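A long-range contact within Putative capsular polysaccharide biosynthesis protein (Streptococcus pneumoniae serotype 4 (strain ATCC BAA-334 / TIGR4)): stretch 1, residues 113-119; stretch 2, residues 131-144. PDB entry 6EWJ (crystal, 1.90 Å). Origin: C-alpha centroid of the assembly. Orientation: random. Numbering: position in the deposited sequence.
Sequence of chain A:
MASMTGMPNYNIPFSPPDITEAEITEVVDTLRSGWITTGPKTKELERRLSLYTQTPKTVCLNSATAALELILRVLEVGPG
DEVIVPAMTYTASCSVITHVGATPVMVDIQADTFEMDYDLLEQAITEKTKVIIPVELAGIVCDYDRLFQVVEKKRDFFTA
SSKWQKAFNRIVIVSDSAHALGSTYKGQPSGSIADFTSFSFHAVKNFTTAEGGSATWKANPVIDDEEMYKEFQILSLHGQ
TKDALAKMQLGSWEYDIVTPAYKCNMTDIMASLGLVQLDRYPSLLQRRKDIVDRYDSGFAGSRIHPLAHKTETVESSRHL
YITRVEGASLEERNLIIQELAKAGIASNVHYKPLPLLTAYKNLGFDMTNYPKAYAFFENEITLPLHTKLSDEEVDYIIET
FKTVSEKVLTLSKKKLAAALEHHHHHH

Stretch 1, residues 113-119: TFEMDYD
Stretch 2 131-144: VIIPVELAGIVCDY

The most unusual feature of this contact is that one carboxylate oxygen does most of its polar work. Glu 115 OE1 accepts from the backbone of the other stretch, Asp 143 N to Glu 115 OE1 at 2.8 Å with an angle of 155°, and also from within its own stretch, Tyr 118 OH to Glu 115 OE1 at 2.6 Å. The first is the one direct hydrogen bond between the stretches. The other oxygen works through water 1, which donates to Glu 115 OE2 at 3.0 Å and to Val 141 O at 2.7 Å. Glu 115 (chi1 m, chi2 t, chi3 58°) leaves its backbone sideways, yet its end comes nearer and lies along the backbone from Val 141 to Asp 143.

Neither stretch pairs with the other as a strand. Stretch 1 runs extended at Thr 113 (-170/159), bends at Phe 114 (-69/-20), extends again through Glu 115, Met 116 and Asp 117, and enters a helix at Tyr 118. Asp 117 OD1 caps it, accepting a weak bond from Asp 119 N at 3.0 Å. Stretch 2 leaves a strand at Ile 132, turns through Ala 138 (62/3) and Gly 139 (109/-9), and returns to Asp 143, the N-cap residue before another helix. The turn is tied by Gly 139 N to Glu 136 O at 3.1 Å and Ile 140 N to Leu 137 O at 3.0 Å. Gly 139 suits its backbone angles, where a CB would jam against the preceding carbonyl. Glu 136 points away from stretch 1 and braces the returning limb, its OE1 accepting from Cys 142 N at 2.7 Å and its OE2 from Tyr 144 OH at 2.5 Å.

The register sets CA of Phe 114 7.2 Å from CA of Leu 137, CA of Glu 115 6.5 Å from CA of Cys 142, and CA of Met 116 7.7 Å from CA of Pro 134. Phe 114 (chi1 p, chi2 85°) points toward stretch 2 and is its main apolar contact. Leu 137 (t, p) covers one ring face, its CB 3.6 Å from the Phe 114 ring centroid in a CH-pi contact. At the ring edge, Phe 114 CZ meets Ile 140 O at 3.3 Å, where ring hydrogens suit a carbonyl.

Met 116 (m, t, m) extends its CE to 4.0 Å from Ile 132 CG2. Tyr 118 (m, chi2 -68°) also points toward stretch 2. Together the stretches bury 467 Å².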

# COMPACT_ATOMS: atom_id res chain seq x y z
N THR A 113 -11.87 -2.60 -32.12
CA THR A 113 -11.98 -2.04 -30.81
C THR A 113 -11.11 -2.88 -29.86
O THR A 113 -10.82 -4.06 -30.12
CB THR A 113 -13.45 -1.96 -30.27
OG1 THR A 113 -13.47 -1.27 -29.04
CG2 THR A 113 -14.09 -3.35 -30.08
N PHE A 114 -10.78 -2.25 -28.75
CA PHE A 114 -10.00 -2.87 -27.70
C PHE A 114 -10.75 -3.97 -26.97
O PHE A 114 -10.11 -4.77 -26.27
CB PHE A 114 -9.53 -1.82 -26.70
CG PHE A 114 -10.65 -1.17 -25.96
CD1 PHE A 114 -11.16 -1.76 -24.83
CD2 PHE A 114 -11.27 -0.02 -26.49
CE1 PHE A 114 -12.19 -1.18 -24.17
CE2 PHE A 114 -12.30 0.55 -25.83
CZ PHE A 114 -12.78 -0.03 -24.67
N GLU A 115 -12.08 -3.97 -27.05
CA GLU A 115 -12.87 -4.87 -26.22
C GLU A 115 -12.62 -6.32 -26.56
O GLU A 115 -12.26 -6.66 -27.70
CB GLU A 115 -14.36 -4.59 -26.34
CG GLU A 115 -14.86 -3.27 -25.73
CD GLU A 115 -16.38 -3.18 -25.79
OE1 GLU A 115 -17.03 -4.07 -25.23
OE2 GLU A 115 -16.94 -2.20 -26.37
N MET A 116 -12.79 -7.18 -25.57
CA MET A 116 -12.72 -8.62 -25.78
C MET A 116 -13.73 -9.05 -26.85
O MET A 116 -14.85 -8.48 -26.95
CB MET A 116 -12.99 -9.39 -24.50
CG MET A 116 -11.81 -9.39 -23.54
SD MET A 116 -12.11 -10.32 -22.05
CE MET A 116 -13.28 -9.20 -21.23
N ASP A 117 -13.31 -10.00 -27.68
CA ASP A 117 -14.20 -10.72 -28.54
C ASP A 117 -15.05 -11.58 -27.61
O ASP A 117 -14.52 -12.44 -26.92
CB ASP A 117 -13.37 -11.56 -29.54
CG ASP A 117 -14.21 -12.43 -30.44
OD1 ASP A 117 -15.23 -12.99 -29.99
OD2 ASP A 117 -13.81 -12.62 -31.60
N TYR A 118 -16.36 -11.30 -27.55
CA TYR A 118 -17.21 -11.88 -26.51
C TYR A 118 -17.61 -13.30 -26.81
O TYR A 118 -18.10 -13.97 -25.92
CB TYR A 118 -18.44 -10.96 -26.22
CG TYR A 118 -18.00 -9.66 -25.63
CD1 TYR A 118 -17.46 -9.62 -24.34
CD2 TYR A 118 -18.02 -8.48 -26.35
CE1 TYR A 118 -17.03 -8.46 -23.76
CE2 TYR A 118 -17.55 -7.29 -25.77
CZ TYR A 118 -17.03 -7.30 -24.46
OH TYR A 118 -16.54 -6.15 -23.82
N ASP A 119 -17.45 -13.71 -28.07
CA ASP A 119 -17.63 -15.10 -28.46
C ASP A 119 -16.47 -15.88 -27.90
O ASP A 119 -16.68 -16.94 -27.30
CB ASP A 119 -17.66 -15.26 -29.98
CG ASP A 119 -18.85 -14.55 -30.62
OD1 ASP A 119 -19.97 -14.60 -30.05
OD2 ASP A 119 -18.69 -13.98 -31.73
N VAL A 131 -14.34 -14.83 -12.13
CA VAL A 131 -14.36 -13.38 -12.34
C VAL A 131 -13.97 -13.06 -13.77
O VAL A 131 -13.12 -13.75 -14.36
CB VAL A 131 -13.38 -12.65 -11.39
CG1 VAL A 131 -13.21 -11.19 -11.77
CG2 VAL A 131 -13.87 -12.73 -9.95
N ILE A 132 -14.60 -12.04 -14.31
CA ILE A 132 -14.21 -11.44 -15.56
C ILE A 132 -13.82 -10.00 -15.23
O ILE A 132 -14.57 -9.29 -14.54
CB ILE A 132 -15.34 -11.45 -16.61
CG1 ILE A 132 -15.72 -12.88 -16.94
CG2 ILE A 132 -14.88 -10.73 -17.89
CD1 ILE A 132 -17.04 -13.05 -17.66
N ILE A 133 -12.65 -9.58 -15.74
CA ILE A 133 -12.17 -8.20 -15.61
C ILE A 133 -12.09 -7.47 -16.98
O ILE A 133 -11.02 -7.43 -17.60
CB ILE A 133 -10.78 -8.12 -14.87
CG1 ILE A 133 -10.78 -8.96 -13.58
CG2 ILE A 133 -10.41 -6.65 -14.55
CD1 ILE A 133 -9.46 -8.95 -12.79
N PRO A 134 -13.19 -6.86 -17.45
CA PRO A 134 -13.08 -5.93 -18.56
C PRO A 134 -12.27 -4.68 -18.18
O PRO A 134 -12.34 -4.25 -17.01
CB PRO A 134 -14.55 -5.52 -18.83
CG PRO A 134 -15.41 -6.43 -18.00
CD PRO A 134 -14.53 -6.78 -16.82
N VAL A 135 -11.59 -4.09 -19.15
CA VAL A 135 -10.94 -2.82 -18.96
C VAL A 135 -11.61 -1.73 -19.78
O VAL A 135 -11.88 -1.90 -20.99
CB VAL A 135 -9.42 -2.88 -19.29
CG1 VAL A 135 -9.14 -3.26 -20.73
CG2 VAL A 135 -8.74 -1.56 -19.02
N GLU A 136 -11.85 -0.60 -19.13
CA GLU A 136 -12.57 0.48 -19.74
C GLU A 136 -11.50 1.39 -20.37
O GLU A 136 -11.20 2.49 -19.91
CB GLU A 136 -13.47 1.21 -18.76
CG GLU A 136 -14.16 0.37 -17.71
CD GLU A 136 -15.13 -0.68 -18.21
OE1 GLU A 136 -15.38 -0.82 -19.44
OE2 GLU A 136 -15.65 -1.41 -17.33
N LEU A 137 -10.91 0.90 -21.45
CA LEU A 137 -9.72 1.52 -22.02
C LEU A 137 -9.98 2.94 -22.47
O LEU A 137 -10.94 3.20 -23.22
CB LEU A 137 -9.20 0.73 -23.20
CG LEU A 137 -7.85 1.20 -23.73
CD1 LEU A 137 -6.70 0.81 -22.81
CD2 LEU A 137 -7.62 0.57 -25.11
N ALA A 138 -9.07 3.84 -22.08
CA ALA A 138 -9.11 5.25 -22.39
C ALA A 138 -10.34 6.00 -21.85
O ALA A 138 -10.48 7.19 -22.10
CB ALA A 138 -8.97 5.45 -23.89
N GLY A 139 -11.19 5.32 -21.11
CA GLY A 139 -12.47 5.85 -20.57
C GLY A 139 -13.70 5.27 -21.24
O GLY A 139 -14.84 5.48 -20.81
N ILE A 140 -13.46 4.53 -22.30
CA ILE A 140 -14.53 3.91 -23.07
C ILE A 140 -14.98 2.62 -22.35
O ILE A 140 -14.20 1.69 -22.20
CB ILE A 140 -14.02 3.58 -24.48
CG1 ILE A 140 -13.47 4.87 -25.14
CG2 ILE A 140 -15.13 2.98 -25.32
CD1 ILE A 140 -12.53 4.61 -26.29
N VAL A 141 -16.28 2.57 -21.98
CA VAL A 141 -16.82 1.50 -21.16
C VAL A 141 -17.20 0.37 -22.08
O VAL A 141 -17.73 0.62 -23.15
CB VAL A 141 -18.08 1.96 -20.36
CG1 VAL A 141 -18.71 0.79 -19.62
CG2 VAL A 141 -17.67 3.03 -19.34
N CYS A 142 -16.96 -0.88 -21.65
CA CYS A 142 -17.32 -2.07 -22.42
C CYS A 142 -18.85 -2.33 -22.63
O CYS A 142 -19.71 -1.71 -22.02
CB CYS A 142 -16.69 -3.30 -21.81
SG CYS A 142 -14.86 -3.22 -21.93
N ASP A 143 -19.15 -3.30 -23.49
CA ASP A 143 -20.53 -3.70 -23.85
C ASP A 143 -21.09 -4.54 -22.70
O ASP A 143 -21.05 -5.78 -22.74
CB ASP A 143 -20.41 -4.50 -25.17
CG ASP A 143 -21.71 -4.89 -25.79
OD1 ASP A 143 -22.80 -4.55 -25.29
OD2 ASP A 143 -21.61 -5.63 -26.81
N TYR A 144 -21.55 -3.87 -21.64
CA TYR A 144 -22.02 -4.58 -20.44
C TYR A 144 -23.27 -5.42 -20.69
O TYR A 144 -23.39 -6.49 -20.11
CB TYR A 144 -22.10 -3.68 -19.21
CG TYR A 144 -20.76 -3.58 -18.55
CD1 TYR A 144 -19.83 -2.62 -18.95
CD2 TYR A 144 -20.38 -4.52 -17.58
CE1 TYR A 144 -18.58 -2.55 -18.35
CE2 TYR A 144 -19.12 -4.46 -16.98
CZ TYR A 144 -18.24 -3.48 -17.37
OH TYR A 144 -16.99 -3.43 -16.82
O HOH W 1 -18.97 -0.24 -25.37